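Local coordinates for protein restriction endonuclease S subunits (Thermoanaerobacter tengcongensis, PDB 3OKG) that probably recognises the target DNA sequence as the specificity subunit of a type I restriction-modification methyltransferase, in which it partners M polypeptides, at residues A[127-132]-A[172-177]; A[137-142]-A[399-404]. All coordinates share one frame; numbering follows the deposited sequence.

Interaction 1 (A[127-132]-A[172-177])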
loop_
_atom_site.group_PDB
_atom_site.type_symbol
_atom_site.label_atom_id
_atom_site.label_comp_id
_atom_site.label_asym_id
_atom_site.label_seq_id
_atom_site.Cartn_x
_atom_site.Cartn_y
_atom_site.Cartn_z
ATOM N N PHE A 127 33.569 -21.930 2.625
ATOM C CA PHE A 127 33.459 -20.747 3.514
ATOM C C PHE A 127 32.060 -20.179 3.585
ATOM O O PHE A 127 31.709 -19.552 4.575
ATOM C CB PHE A 127 34.358 -19.590 3.051
ATOM C CG PHE A 127 35.827 -19.936 2.988
ATOM C CD1 PHE A 127 36.497 -20.397 4.113
ATOM C CD2 PHE A 127 36.534 -19.792 1.797
ATOM C CE1 PHE A 127 37.849 -20.714 4.050
ATOM C CE2 PHE A 127 37.911 -20.103 1.716
ATOM C CZ PHE A 127 38.559 -20.571 2.846
ATOM N N ALA A 128 31.277 -20.344 2.519
ATOM C CA ALA A 128 29.983 -19.665 2.464
ATOM C C ALA A 128 28.936 -20.525 1.801
ATOM O O ALA A 128 29.207 -21.202 0.792
ATOM C CB ALA A 128 30.121 -18.313 1.705
ATOM N N GLU A 129 27.731 -20.461 2.336
ATOM C CA GLU A 129 26.560 -21.101 1.730
ATOM C C GLU A 129 25.921 -20.160 0.703
ATOM O O GLU A 129 25.722 -18.981 1.004
ATOM C CB GLU A 129 25.522 -21.363 2.813
ATOM C CG GLU A 129 25.998 -22.350 3.855
ATOM C CD GLU A 129 25.917 -23.780 3.361
ATOM O OE1 GLU A 129 25.107 -24.046 2.458
ATOM O OE2 GLU A 129 26.661 -24.625 3.881
ATOM N N PRO A 130 25.602 -20.672 -0.500
ATOM C CA PRO A 130 24.952 -19.828 -1.520
ATOM C C PRO A 130 23.719 -19.086 -0.986
ATOM O O PRO A 130 23.546 -17.916 -1.275
ATOM C CB PRO A 130 24.544 -20.838 -2.619
ATOM C CG PRO A 130 25.622 -21.934 -2.533
ATOM C CD PRO A 130 26.039 -21.982 -1.041
ATOM N N GLU A 131 22.870 -19.763 -0.225
ATOM C CA GLU A 131 21.636 -19.130 0.241
ATOM C C GLU A 131 21.954 -18.002 1.223
ATOM O O GLU A 131 21.206 -17.010 1.305
ATOM C CB GLU A 131 20.720 -20.160 0.927
ATOM C CG GLU A 131 20.058 -21.169 -0.028
ATOM C CD GLU A 131 21.007 -22.258 -0.583
ATOM O OE1 GLU A 131 20.564 -22.966 -1.520
ATOM O OE2 GLU A 131 22.173 -22.425 -0.107
ATOM N N PHE A 132 23.040 -18.185 1.973
ATOM C CA PHE A 132 23.478 -17.142 2.907
ATOM C C PHE A 132 23.969 -15.936 2.118
ATOM O O PHE A 132 23.584 -14.797 2.401
ATOM C CB PHE A 132 24.547 -17.668 3.881
ATOM C CG PHE A 132 24.913 -16.671 4.956
ATOM C CD1 PHE A 132 24.102 -16.510 6.067
ATOM C CD2 PHE A 132 26.048 -15.885 4.832
ATOM C CE1 PHE A 132 24.429 -15.587 7.059
ATOM C CE2 PHE A 132 26.390 -14.954 5.817
ATOM C CZ PHE A 132 25.579 -14.808 6.931
ATOM N N PRO A 172 29.430 -15.802 9.479
ATOM C CA PRO A 172 29.340 -16.849 10.506
ATOM C C PRO A 172 29.959 -18.146 10.004
ATOM O O PRO A 172 30.239 -18.266 8.802
ATOM C CB PRO A 172 27.840 -17.081 10.651
ATOM C CG PRO A 172 27.160 -15.940 9.856
ATOM C CD PRO A 172 28.141 -15.592 8.800
ATOM N N PRO A 173 30.139 -19.126 10.902
ATOM C CA PRO A 173 30.425 -20.498 10.445
ATOM C C PRO A 173 29.324 -20.990 9.536
ATOM O O PRO A 173 28.157 -20.555 9.653
ATOM C CB PRO A 173 30.402 -21.328 11.743
ATOM C CG PRO A 173 30.697 -20.352 12.829
ATOM C CD PRO A 173 30.100 -19.018 12.371
ATOM N N LEU A 174 29.663 -21.947 8.671
ATOM C CA LEU A 174 28.687 -22.534 7.755
ATOM C C LEU A 174 27.410 -23.009 8.437
ATOM O O LEU A 174 26.306 -22.759 7.960
ATOM C CB LEU A 174 29.341 -23.699 7.003
ATOM C CG LEU A 174 30.463 -23.300 6.026
ATOM C CD1 LEU A 174 31.211 -24.576 5.570
ATOM C CD2 LEU A 174 29.863 -22.590 4.792
ATOM N N GLU A 175 27.546 -23.714 9.557
ATOM C CA GLU A 175 26.361 -24.266 10.206
ATOM C C GLU A 175 25.395 -23.145 10.641
ATOM O O GLU A 175 24.165 -23.270 10.499
ATOM C CB GLU A 175 26.772 -25.101 11.434
ATOM C CG GLU A 175 25.612 -25.891 12.037
ATOM C CD GLU A 175 26.062 -26.842 13.155
ATOM O OE1 GLU A 175 27.161 -26.630 13.709
ATOM O OE2 GLU A 175 25.310 -27.785 13.479
ATOM N N GLU A 176 25.953 -22.070 11.192
ATOM C CA GLU A 176 25.130 -20.924 11.599
ATOM C C GLU A 176 24.554 -20.202 10.371
ATOM O O GLU A 176 23.441 -19.714 10.419
ATOM C CB GLU A 176 25.941 -19.961 12.476
ATOM C CG GLU A 176 25.146 -18.730 13.008
ATOM C CD GLU A 176 24.027 -19.108 13.984
ATOM O OE1 GLU A 176 24.011 -20.251 14.485
ATOM O OE2 GLU A 176 23.143 -18.273 14.246
ATOM N N GLN A 177 25.303 -20.140 9.269
ATOM C CA GLN A 177 24.738 -19.572 8.040
ATOM C C GLN A 177 23.472 -20.300 7.645
ATOM O O GLN A 177 22.478 -19.671 7.258
ATOM C CB GLN A 177 25.744 -19.589 6.864
ATOM C CG GLN A 177 27.035 -18.761 7.089
ATOM C CD GLN A 177 27.991 -18.893 5.923
ATOM O OE1 GLN A 177 27.567 -19.056 4.777
ATOM N NE2 GLN A 177 29.280 -18.874 6.208
HETATM O O HOH W 1 32.857 -19.710 7.047
#

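Interaction 2 (A[137-142]-A[399-404])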
loop_
_atom_site.group_PDB
_atom_site.type_symbol
_atom_site.label_atom_id
_atom_site.label_comp_id
_atom_site.label_asym_id
_atom_site.label_seq_id
_atom_site.Cartn_x
_atom_site.Cartn_y
_atom_site.Cartn_z
ATOM N N CYS A 137 23.457 -10.488 0.215
ATOM C CA CYS A 137 23.523 -9.545 -0.892
ATOM C C CYS A 137 22.271 -8.716 -1.098
ATOM O O CYS A 137 22.324 -7.662 -1.732
ATOM C CB CYS A 137 23.893 -10.259 -2.193
ATOM S SG CYS A 137 25.614 -10.753 -2.155
ATOM N N ARG A 138 21.134 -9.185 -0.592
ATOM C CA ARG A 138 19.923 -8.367 -0.668
ATOM C C ARG A 138 19.848 -7.265 0.387
ATOM O O ARG A 138 18.922 -6.436 0.358
ATOM C CB ARG A 138 18.686 -9.271 -0.579
ATOM C CG ARG A 138 18.544 -10.063 -1.864
ATOM C CD ARG A 138 17.225 -10.714 -2.020
ATOM N NE ARG A 138 16.092 -9.821 -1.828
ATOM C CZ ARG A 138 15.469 -9.139 -2.780
ATOM N NH1 ARG A 138 15.875 -9.193 -4.037
ATOM N NH2 ARG A 138 14.426 -8.398 -2.454
ATOM N N SER A 139 20.790 -7.257 1.314
ATOM C CA SER A 139 20.716 -6.261 2.378
ATOM C C SER A 139 21.157 -4.882 1.899
ATOM O O SER A 139 22.086 -4.765 1.095
ATOM C CB SER A 139 21.580 -6.633 3.577
ATOM O OG SER A 139 21.627 -5.517 4.459
ATOM N N ASP A 140 20.511 -3.846 2.425
ATOM C CA ASP A 140 20.990 -2.456 2.267
ATOM C C ASP A 140 22.455 -2.303 2.743
ATOM O O ASP A 140 23.177 -1.443 2.256
ATOM C CB ASP A 140 20.122 -1.484 3.086
ATOM C CG ASP A 140 18.721 -1.304 2.526
ATOM O OD1 ASP A 140 18.408 -1.809 1.418
ATOM O OD2 ASP A 140 17.907 -0.639 3.213
ATOM N N PHE A 141 22.884 -3.136 3.677
ATOM C CA PHE A 141 24.265 -3.057 4.171
ATOM C C PHE A 141 25.267 -3.171 3.011
ATOM O O PHE A 141 26.357 -2.568 3.048
ATOM C CB PHE A 141 24.543 -4.142 5.223
ATOM C CG PHE A 141 25.918 -4.057 5.809
ATOM C CD1 PHE A 141 26.226 -3.071 6.739
ATOM C CD2 PHE A 141 26.914 -4.937 5.414
ATOM C CE1 PHE A 141 27.505 -2.981 7.283
ATOM C CE2 PHE A 141 28.187 -4.846 5.952
ATOM C CZ PHE A 141 28.481 -3.861 6.880
ATOM N N ILE A 142 24.903 -3.952 1.989
ATOM C CA ILE A 142 25.753 -4.127 0.799
ATOM C C ILE A 142 25.615 -2.976 -0.184
ATOM O O ILE A 142 26.611 -2.381 -0.590
ATOM C CB ILE A 142 25.433 -5.453 0.060
ATOM C CG1 ILE A 142 25.835 -6.653 0.916
ATOM C CG2 ILE A 142 26.113 -5.498 -1.319
ATOM C CD1 ILE A 142 27.196 -6.572 1.566
ATOM N N LEU A 399 10.227 -4.738 4.998
ATOM C CA LEU A 399 10.166 -5.736 6.058
ATOM C C LEU A 399 11.286 -6.740 5.889
ATOM O O LEU A 399 11.855 -7.206 6.872
ATOM C CB LEU A 399 8.828 -6.490 6.059
ATOM C CG LEU A 399 7.538 -5.699 6.285
ATOM C CD1 LEU A 399 6.379 -6.667 6.633
ATOM C CD2 LEU A 399 7.673 -4.642 7.323
ATOM N N GLU A 400 11.583 -7.108 4.642
ATOM C CA GLU A 400 12.748 -7.961 4.393
ATOM C C GLU A 400 13.991 -7.342 5.041
ATOM O O GLU A 400 14.768 -8.026 5.718
ATOM C CB GLU A 400 12.997 -8.145 2.890
ATOM C CG GLU A 400 14.297 -8.916 2.584
ATOM C CD GLU A 400 14.543 -9.078 1.070
ATOM O OE1 GLU A 400 14.097 -8.205 0.281
ATOM O OE2 GLU A 400 15.187 -10.073 0.676
ATOM N N GLN A 401 14.205 -6.047 4.799
ATOM C CA GLN A 401 15.378 -5.370 5.340
ATOM C C GLN A 401 15.427 -5.416 6.869
ATOM O O GLN A 401 16.480 -5.625 7.457
ATOM C CB GLN A 401 15.418 -3.909 4.860
ATOM C CG GLN A 401 16.687 -3.231 5.255
ATOM C CD GLN A 401 17.920 -3.931 4.704
ATOM O OE1 GLN A 401 17.970 -4.269 3.523
ATOM N NE2 GLN A 401 18.919 -4.137 5.555
ATOM N N ALA A 402 14.282 -5.237 7.523
ATOM C CA ALA A 402 14.285 -5.280 8.980
ATOM C C ALA A 402 14.664 -6.683 9.480
ATOM O O ALA A 402 15.408 -6.831 10.447
ATOM C CB ALA A 402 12.928 -4.838 9.533
ATOM N N ILE A 403 14.216 -7.713 8.778
ATOM C CA ILE A 403 14.644 -9.094 9.105
ATOM C C ILE A 403 16.157 -9.318 8.893
ATOM O O ILE A 403 16.853 -9.887 9.747
ATOM C CB ILE A 403 13.809 -10.124 8.289
ATOM C CG1 ILE A 403 12.332 -10.065 8.724
ATOM C CG2 ILE A 403 14.350 -11.532 8.471
ATOM C CD1 ILE A 403 11.375 -10.780 7.763
ATOM N N LEU A 404 16.669 -8.853 7.761
ATOM C CA LEU A 404 18.074 -9.057 7.446
ATOM C C LEU A 404 18.958 -8.344 8.472
ATOM O O LEU A 404 20.019 -8.850 8.849
ATOM C CB LEU A 404 18.391 -8.558 6.040
ATOM C CG LEU A 404 17.638 -9.309 4.915
ATOM C CD1 LEU A 404 18.122 -8.734 3.564
ATOM C CD2 LEU A 404 17.927 -10.831 4.996
#

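Interaction 1 (A[127-132]-A[172-177])
The side-chain amide of Gln-177 bonds to the backbone of the 127-132 segment through both of its polar atoms. Its OE1 accepts from the backbone N of Glu-129 at 2.8 Å, an almost straight bond (174° at the hydrogen), with the donor somewhat tilted from the amide carbonyl plane. Gln-177 NE2 gives one N-H to the carbonyl O of Phe-127 at 3.0 Å and the other to the O of Pro-172, in its own segment. Both acceptors lie close to the amide plane, so three bonds fix the rotation of the group and settle which end is oxygen. CG is anti to the carbonyl carbon (chi1 -62°) and CD continues the chain in an extended line, which carries the amide out to the Phe-127 to Glu-129 backbone. A water also lies 2.7 Å from Phe-127 O, within hydrogen-bonding distance.

Glu-129 takes the N-cap position of helix 130-137, and its carboxylate turns to Arg-178, with which OE2 forms a salt bridge. Gln-177 lies in the first turn of helix 174-216, predicted to form a coiled coil from Leu-174 onward; the contact thus ties the start of this long helix to the start of a short one within the first DNA specificity domain.

Apolar packing flanks the amide. Gln-177 CG sits over the centre of the Phe-132 ring, a CH-pi contact 3.7 Å from the centroid and 12° off the normal. Tip to tip with that ring comes Pro-172, whose CD is 3.3 Å from Phe-132 CZ. On the Phe-127 side, Leu-174 lays CD2 against the peptide between Phe-127 and Ala-128, 3.5 Å from Ala-128 N.

Interaction 2 (A[137-142]-A[399-404])
Arg-138 and Glu-400 form a side-on, two-pronged salt bridge. NE of Arg-138 reaches OE2 of Glu-400 at 2.7 Å and Arg-138 NH2 reaches Glu-400 OE1 at 2.8 Å, each oxygen using its syn lone pair. The guanidinium and carboxylate planes are only 21° apart, and the acid meets the arginine at its edge. With CG anti to the backbone N (chi1 174°) and an extended chain beyond, Glu-400 carries its carboxylate out to that edge. Arg-138 NH2 also donates to the carbonyl of Ser-61.

Neutral hydrogen bonds centre on Gln-401. Its NE2 points nearly straight at Ser-139 OG (3.2 Å), which lies in the amide plane, while OE1 accepts from Asp-140 N at 2.8 Å, the donor standing above the carbonyl plane. Ser-139 is the N-cap of helix 140-143, its OG also accepting from Phe-141 N, so the glutamine bonds to the capping hydroxyl and to the first N-H of the helix. This brings the C-terminal helix 392-407, most of it in a predicted coiled coil, against the N-terminal specificity domain, although 256 residues separate the segments. An alanine in place of Gln-401 would probably leave Asp-140 N without its acceptor and Ser-139 OG without this donor, opening a gap beside the helix start.

The Asp-140 carboxylate stacks on the Gln-401 amide, planes 14° apart, with its oxygens in salt bridges to Lys-100 and Arg-398. Apolar contact is lighter: Leu-404 CD1 rests 3.8 Å from Ser-139 CA, and elsewhere Leu-404 touches Val-184 of helix 174-216.

In the fold
Both contacts join the N-terminal specificity domain to helices of the predicted coiled coils: interaction 1 at the root of helix 174-216, interaction 2 near the end of helix 392-407. Their centres lie 16 Å apart; the nearest atoms, about 5 Å apart, do not touch. Helices 130-137 and 140-143, which follow each other in sequence, carry one side of each contact. Helix 174-216 links the two: Ile-180 and Val-181 touch Phe-132 of interaction 1, and further along, Leu-187 and Met-188 meet Ile-403 of the 399-404 segment. The C-terminal helix is thereby packed back onto the first domain, with Phe-408, just past that helix, reaching the Phe-132 ring.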